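Local coordinates for protein 2-dehydropantoate 2-reductase (Enterococcus faecium, PDB 3WFI) that acts as a D-mandelate dehydrogenase of the ketopantoate reductase family, interconverting D-mandelate and its 2-keto acid with NAD(H) as coenzyme, at residues H35-N49 with G132-S144. Numbering follows the deposited sequence.
Sequences HVQQIKEHGLQANFN and GLEGPGQVKLFGS
L133 brings CD1 obliquely to within 3.8 Å of CE1 of H35, where the hairpin 132-140 meets helix 33-42 of the NAD-binding Rossmann domain. Beyond that helix, strand 44-47 pairs in parallel with strand 138-140, the central pair of a small four-stranded mixed sheet flanked by 52-55 and 132-135. E134 and G135 both oppose Q138, forming a classic beta bulge, and a type II turn from G135 to Q138 swings the chain against the helix. P136 lies alongside Q38 there, ring CB to CG.

G137 is the junction. With CG of H35 anti to the backbone N (chi1 -167°), the imidazole reaches the turn, and its ND1 accepts the N-H of G137 at 3.0 Å, bent to 148° but close to the ring plane. NE2 bonds to A8 O, in the probable GxGxxG loop, so both ring nitrogens are gripped and the ring's rotation is fixed; the W32 ring meets it with the planes nearly parallel. The backbone of G137 runs close against the helix, CA 3.7 Å from CG1 of I39, while its carbonyl O takes the N-H of Q45 at 2.9 Å.

That bond starts the parallel ladder: Q45 O receives V139 N, V139 O receives N47 N, and N47 O receives L141 N at 2.8 Å. On the face with Q45 and N47, the amide of Q138 bends back over its neighbour, CD 3.8 Å from CB of Q45. On the other face, V139 meets L44 with CG2 4.2 Å from CD1. L141 continues on this buried side, touching A131, an NAD-binding residue, and meeting F48, which leans on helix 10-21; L141 CD1 sits 4.0 Å from the centroid of the F48 ring, 18° off the normal, in a CH-pi contact.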
loop_
_atom_site.group_PDB
_atom_site.type_symbol
_atom_site.label_atom_id
_atom_site.label_comp_id
_atom_site.label_asym_id
_atom_site.label_seq_id
_atom_site.Cartn_x
_atom_site.Cartn_y
_atom_site.Cartn_z
ATOM N N HIS B 35 2.783 40.590 8.161
ATOM C CA HIS B 35 1.621 40.914 7.314
ATOM C C HIS B 35 0.578 41.677 8.120
ATOM O O HIS B 35 0.101 42.726 7.702
ATOM C CB HIS B 35 1.004 39.618 6.785
ATOM C CG HIS B 35 0.017 39.803 5.671
ATOM N ND1 HIS B 35 0.237 40.650 4.609
ATOM C CD2 HIS B 35 -1.174 39.210 5.431
ATOM C CE1 HIS B 35 -0.784 40.589 3.772
ATOM N NE2 HIS B 35 -1.655 39.721 4.250
ATOM N N VAL B 36 0.259 41.132 9.293
ATOM C CA VAL B 36 -0.721 41.720 10.195
ATOM C C VAL B 36 -0.278 43.124 10.622
ATOM O O VAL B 36 -1.058 44.074 10.555
ATOM C CB VAL B 36 -0.951 40.818 11.432
ATOM C CG1 VAL B 36 -1.835 41.511 12.465
ATOM C CG2 VAL B 36 -1.573 39.488 11.016
ATOM N N GLN B 37 0.977 43.244 11.049
ATOM C CA GLN B 37 1.509 44.509 11.554
ATOM C C GLN B 37 1.556 45.585 10.468
ATOM O O GLN B 37 1.225 46.744 10.722
ATOM C CB GLN B 37 2.908 44.284 12.151
ATOM C CG GLN B 37 3.483 45.479 12.891
ATOM C CD GLN B 37 2.653 45.864 14.087
ATOM O OE1 GLN B 37 2.401 45.046 14.972
ATOM N NE2 GLN B 37 2.212 47.111 14.120
ATOM N N GLN B 38 1.959 45.205 9.257
ATOM C CA GLN B 38 2.021 46.169 8.145
ATOM C C GLN B 38 0.639 46.726 7.823
ATOM O O GLN B 38 0.478 47.934 7.671
ATOM C CB GLN B 38 2.702 45.578 6.897
ATOM C CG GLN B 38 4.215 45.714 6.923
ATOM C CD GLN B 38 4.676 47.130 7.146
ATOM O OE1 GLN B 38 4.404 48.018 6.332
ATOM N NE2 GLN B 38 5.401 47.352 8.232
ATOM N N ILE B 39 -0.358 45.844 7.758
ATOM C CA ILE B 39 -1.739 46.255 7.486
ATOM C C ILE B 39 -2.309 47.087 8.643
ATOM O O ILE B 39 -3.025 48.043 8.409
ATOM C CB ILE B 39 -2.651 45.041 7.167
ATOM C CG1 ILE B 39 -2.198 44.393 5.854
ATOM C CG2 ILE B 39 -4.118 45.468 7.065
ATOM C CD1 ILE B 39 -2.743 43.006 5.600
ATOM N N LYS B 40 -1.980 46.733 9.882
ATOM C CA LYS B 40 -2.406 47.538 11.028
ATOM C C LYS B 40 -1.872 48.963 10.898
ATOM O O LYS B 40 -2.626 49.921 11.019
ATOM C CB LYS B 40 -1.935 46.931 12.358
ATOM C CG LYS B 40 -2.834 45.846 12.929
ATOM C CD LYS B 40 -2.252 45.294 14.224
ATOM C CE LYS B 40 -3.064 44.126 14.765
ATOM N NZ LYS B 40 -2.344 43.372 15.837
ATOM N N GLU B 41 -0.576 49.093 10.628
ATOM C CA GLU B 41 0.074 50.408 10.594
ATOM C C GLU B 41 -0.228 51.237 9.349
ATOM O O GLU B 41 -0.391 52.446 9.444
ATOM C CB GLU B 41 1.591 50.262 10.733
ATOM C CG GLU B 41 2.046 49.929 12.143
ATOM C CD GLU B 41 3.557 49.743 12.228
ATOM O OE1 GLU B 41 4.026 48.674 12.679
ATOM O OE2 GLU B 41 4.283 50.685 11.841
ATOM N N HIS B 42 -0.312 50.588 8.192
ATOM C CA HIS B 42 -0.418 51.288 6.903
ATOM C C HIS B 42 -1.647 50.927 6.075
ATOM O O HIS B 42 -1.817 51.458 4.977
ATOM C CB HIS B 42 0.809 50.998 6.038
ATOM C CG HIS B 42 2.088 51.509 6.608
ATOM N ND1 HIS B 42 2.440 52.843 6.579
ATOM C CD2 HIS B 42 3.114 50.857 7.203
ATOM C CE1 HIS B 42 3.624 52.989 7.145
ATOM N NE2 HIS B 42 4.054 51.800 7.532
ATOM N N GLY B 43 -2.497 50.032 6.580
ATOM C CA GLY B 43 -3.630 49.533 5.813
ATOM C C GLY B 43 -3.174 48.519 4.786
ATOM O O GLY B 43 -1.976 48.289 4.620
ATOM N N LEU B 44 -4.129 47.903 4.099
ATOM C CA LEU B 44 -3.810 47.022 2.985
ATOM C C LEU B 44 -3.564 47.860 1.735
ATOM O O LEU B 44 -4.442 48.615 1.316
ATOM C CB LEU B 44 -4.950 46.047 2.727
ATOM C CG LEU B 44 -4.812 45.152 1.494
ATOM C CD1 LEU B 44 -3.560 44.294 1.599
ATOM C CD2 LEU B 44 -6.053 44.291 1.340
ATOM N N GLN B 45 -2.381 47.704 1.139
ATOM C CA GLN B 45 -2.020 48.432 -0.077
ATOM C C GLN B 45 -2.181 47.517 -1.281
ATOM O O GLN B 45 -1.676 46.391 -1.289
ATOM C CB GLN B 45 -0.568 48.922 -0.006
ATOM C CG GLN B 45 -0.295 49.914 1.112
ATOM C CD GLN B 45 -0.942 51.268 0.903
ATOM O OE1 GLN B 45 -0.994 51.789 -0.211
ATOM N NE2 GLN B 45 -1.411 51.867 1.992
ATOM N N ALA B 46 -2.869 48.004 -2.304
ATOM C CA ALA B 46 -3.141 47.196 -3.481
ATOM C C ALA B 46 -2.899 47.968 -4.763
ATOM O O ALA B 46 -3.184 49.160 -4.850
ATOM C CB ALA B 46 -4.566 46.673 -3.446
ATOM N N ASN B 47 -2.347 47.273 -5.750
ATOM C CA ASN B 47 -2.421 47.707 -7.126
ATOM C C ASN B 47 -3.616 47.012 -7.748
ATOM O O ASN B 47 -3.561 45.816 -8.063
ATOM C CB ASN B 47 -1.175 47.336 -7.912
ATOM C CG ASN B 47 -1.386 47.543 -9.402
ATOM O OD1 ASN B 47 -1.748 48.633 -9.829
ATOM N ND2 ASN B 47 -1.245 46.483 -10.187
ATOM N N PHE B 48 -4.696 47.755 -7.942
ATOM C CA PHE B 48 -5.943 47.117 -8.325
ATOM C C PHE B 48 -6.034 46.922 -9.849
ATOM O O PHE B 48 -5.696 45.855 -10.326
ATOM C CB PHE B 48 -7.146 47.812 -7.676
ATOM C CG PHE B 48 -8.322 46.895 -7.471
ATOM C CD1 PHE B 48 -8.931 46.760 -6.227
ATOM C CD2 PHE B 48 -8.804 46.138 -8.528
ATOM C CE1 PHE B 48 -10.018 45.912 -6.069
ATOM C CE2 PHE B 48 -9.881 45.287 -8.368
ATOM C CZ PHE B 48 -10.489 45.172 -7.141
ATOM N N ASN B 49 -6.452 47.909 -10.629
ATOM C CA ASN B 49 -6.594 47.700 -12.084
ATOM C C ASN B 49 -6.184 48.916 -12.928
ATOM O O ASN B 49 -6.969 49.345 -13.764
ATOM C CB ASN B 49 -8.044 47.319 -12.444
ATOM C CG ASN B 49 -8.455 45.949 -11.926
ATOM O OD1 ASN B 49 -7.642 45.038 -11.826
ATOM N ND2 ASN B 49 -9.739 45.797 -11.622
ATOM N N GLY B 132 -1.926 38.430 -6.345
ATOM C CA GLY B 132 -0.520 38.251 -5.992
ATOM C C GLY B 132 -0.144 38.976 -4.724
ATOM O O GLY B 132 -0.514 40.135 -4.548
ATOM N N LEU B 133 0.602 38.296 -3.849
ATOM C CA LEU B 133 1.128 38.898 -2.626
ATOM C C LEU B 133 2.576 39.361 -2.848
ATOM O O LEU B 133 3.497 38.551 -2.870
ATOM C CB LEU B 133 1.040 37.895 -1.475
ATOM C CG LEU B 133 1.220 38.389 -0.035
ATOM C CD1 LEU B 133 0.337 39.587 0.267
ATOM C CD2 LEU B 133 0.925 37.260 0.943
ATOM N N GLU B 134 2.764 40.670 -3.014
ATOM C CA GLU B 134 4.079 41.251 -3.313
ATOM C C GLU B 134 4.963 41.292 -2.076
ATOM O O GLU B 134 6.164 41.012 -2.146
ATOM C CB GLU B 134 3.924 42.670 -3.872
ATOM C CG GLU B 134 3.122 42.753 -5.166
ATOM C CD GLU B 134 3.945 42.400 -6.393
ATOM O OE1 GLU B 134 4.845 43.194 -6.742
ATOM O OE2 GLU B 134 3.695 41.341 -7.011
ATOM N N GLY B 135 4.367 41.664 -0.950
ATOM C CA GLY B 135 5.077 41.722 0.323
ATOM C C GLY B 135 4.083 41.859 1.456
ATOM O O GLY B 135 2.878 41.826 1.216
ATOM N N PRO B 136 4.574 41.999 2.700
ATOM C CA PRO B 136 3.660 42.206 3.821
ATOM C C PRO B 136 2.771 43.429 3.602
ATOM O O PRO B 136 3.273 44.539 3.464
ATOM C CB PRO B 136 4.594 42.409 5.029
ATOM C CG PRO B 136 5.985 42.508 4.492
ATOM C CD PRO B 136 5.976 41.869 3.135
ATOM N N GLY B 137 1.466 43.205 3.498
ATOM C CA GLY B 137 0.484 44.278 3.378
ATOM C C GLY B 137 0.430 44.853 1.982
ATOM O O GLY B 137 -0.109 45.936 1.780
ATOM N N GLN B 138 0.965 44.108 1.017
ATOM C CA GLN B 138 1.089 44.572 -0.369
ATOM C C GLN B 138 0.559 43.510 -1.328
ATOM O O GLN B 138 1.097 42.400 -1.394
ATOM C CB GLN B 138 2.546 44.906 -0.719
ATOM C CG GLN B 138 2.940 46.367 -0.556
ATOM C CD GLN B 138 2.424 47.258 -1.683
ATOM O OE1 GLN B 138 1.592 46.849 -2.502
ATOM N NE2 GLN B 138 2.924 48.488 -1.732
ATOM N N VAL B 139 -0.488 43.851 -2.075
ATOM C CA VAL B 139 -1.060 42.926 -3.037
ATOM C C VAL B 139 -1.148 43.579 -4.414
ATOM O O VAL B 139 -1.256 44.798 -4.531
ATOM C CB VAL B 139 -2.454 42.444 -2.559
ATOM C CG1 VAL B 139 -3.178 41.670 -3.644
ATOM C CG2 VAL B 139 -2.327 41.578 -1.313
ATOM N N LYS B 140 -1.069 42.763 -5.458
ATOM C CA LYS B 140 -1.389 43.220 -6.808
ATOM C C LYS B 140 -2.554 42.377 -7.306
ATOM O O LYS B 140 -2.562 41.149 -7.185
ATOM C CB LYS B 140 -0.173 43.186 -7.738
ATOM C CG LYS B 140 0.086 41.872 -8.447
ATOM C CD LYS B 140 1.349 41.953 -9.294
ATOM C CE LYS B 140 1.890 40.587 -9.647
ATOM N NZ LYS B 140 0.822 39.621 -10.009
ATOM N N LEU B 141 -3.560 43.057 -7.831
ATOM C CA LEU B 141 -4.807 42.433 -8.202
ATOM C C LEU B 141 -5.060 42.789 -9.642
ATOM O O LEU B 141 -5.249 43.946 -9.933
ATOM C CB LEU B 141 -5.943 43.001 -7.352
ATOM C CG LEU B 141 -5.916 42.788 -5.818
ATOM C CD1 LEU B 141 -7.118 43.458 -5.163
ATOM C CD2 LEU B 141 -5.833 41.324 -5.443
ATOM N N PHE B 142 -5.056 41.821 -10.547
ATOM C CA PHE B 142 -5.284 42.139 -11.942
ATOM C C PHE B 142 -6.331 41.229 -12.564
ATOM O O PHE B 142 -6.485 40.080 -12.163
ATOM C CB PHE B 142 -3.970 42.074 -12.724
ATOM C CG PHE B 142 -4.149 42.200 -14.207
ATOM C CD1 PHE B 142 -4.514 43.421 -14.768
ATOM C CD2 PHE B 142 -3.983 41.096 -15.046
ATOM C CE1 PHE B 142 -4.692 43.549 -16.138
ATOM C CE2 PHE B 142 -4.158 41.218 -16.419
ATOM C CZ PHE B 142 -4.515 42.446 -16.961
ATOM N N GLY B 143 -7.065 41.795 -13.521
ATOM C CA GLY B 143 -7.925 41.049 -14.415
ATOM C C GLY B 143 -9.251 40.662 -13.812
ATOM O O GLY B 143 -9.687 41.206 -12.791
ATOM N N SER B 144 -9.892 39.709 -14.471
ATOM C CA SER B 144 -11.238 39.308 -14.129
ATOM C C SER B 144 -11.217 37.951 -13.409
ATOM O O SER B 144 -10.161 37.388 -13.062
ATOM C CB SER B 144 -12.126 39.318 -15.403
ATOM O OG SER B 144 -11.801 38.269 -16.301
#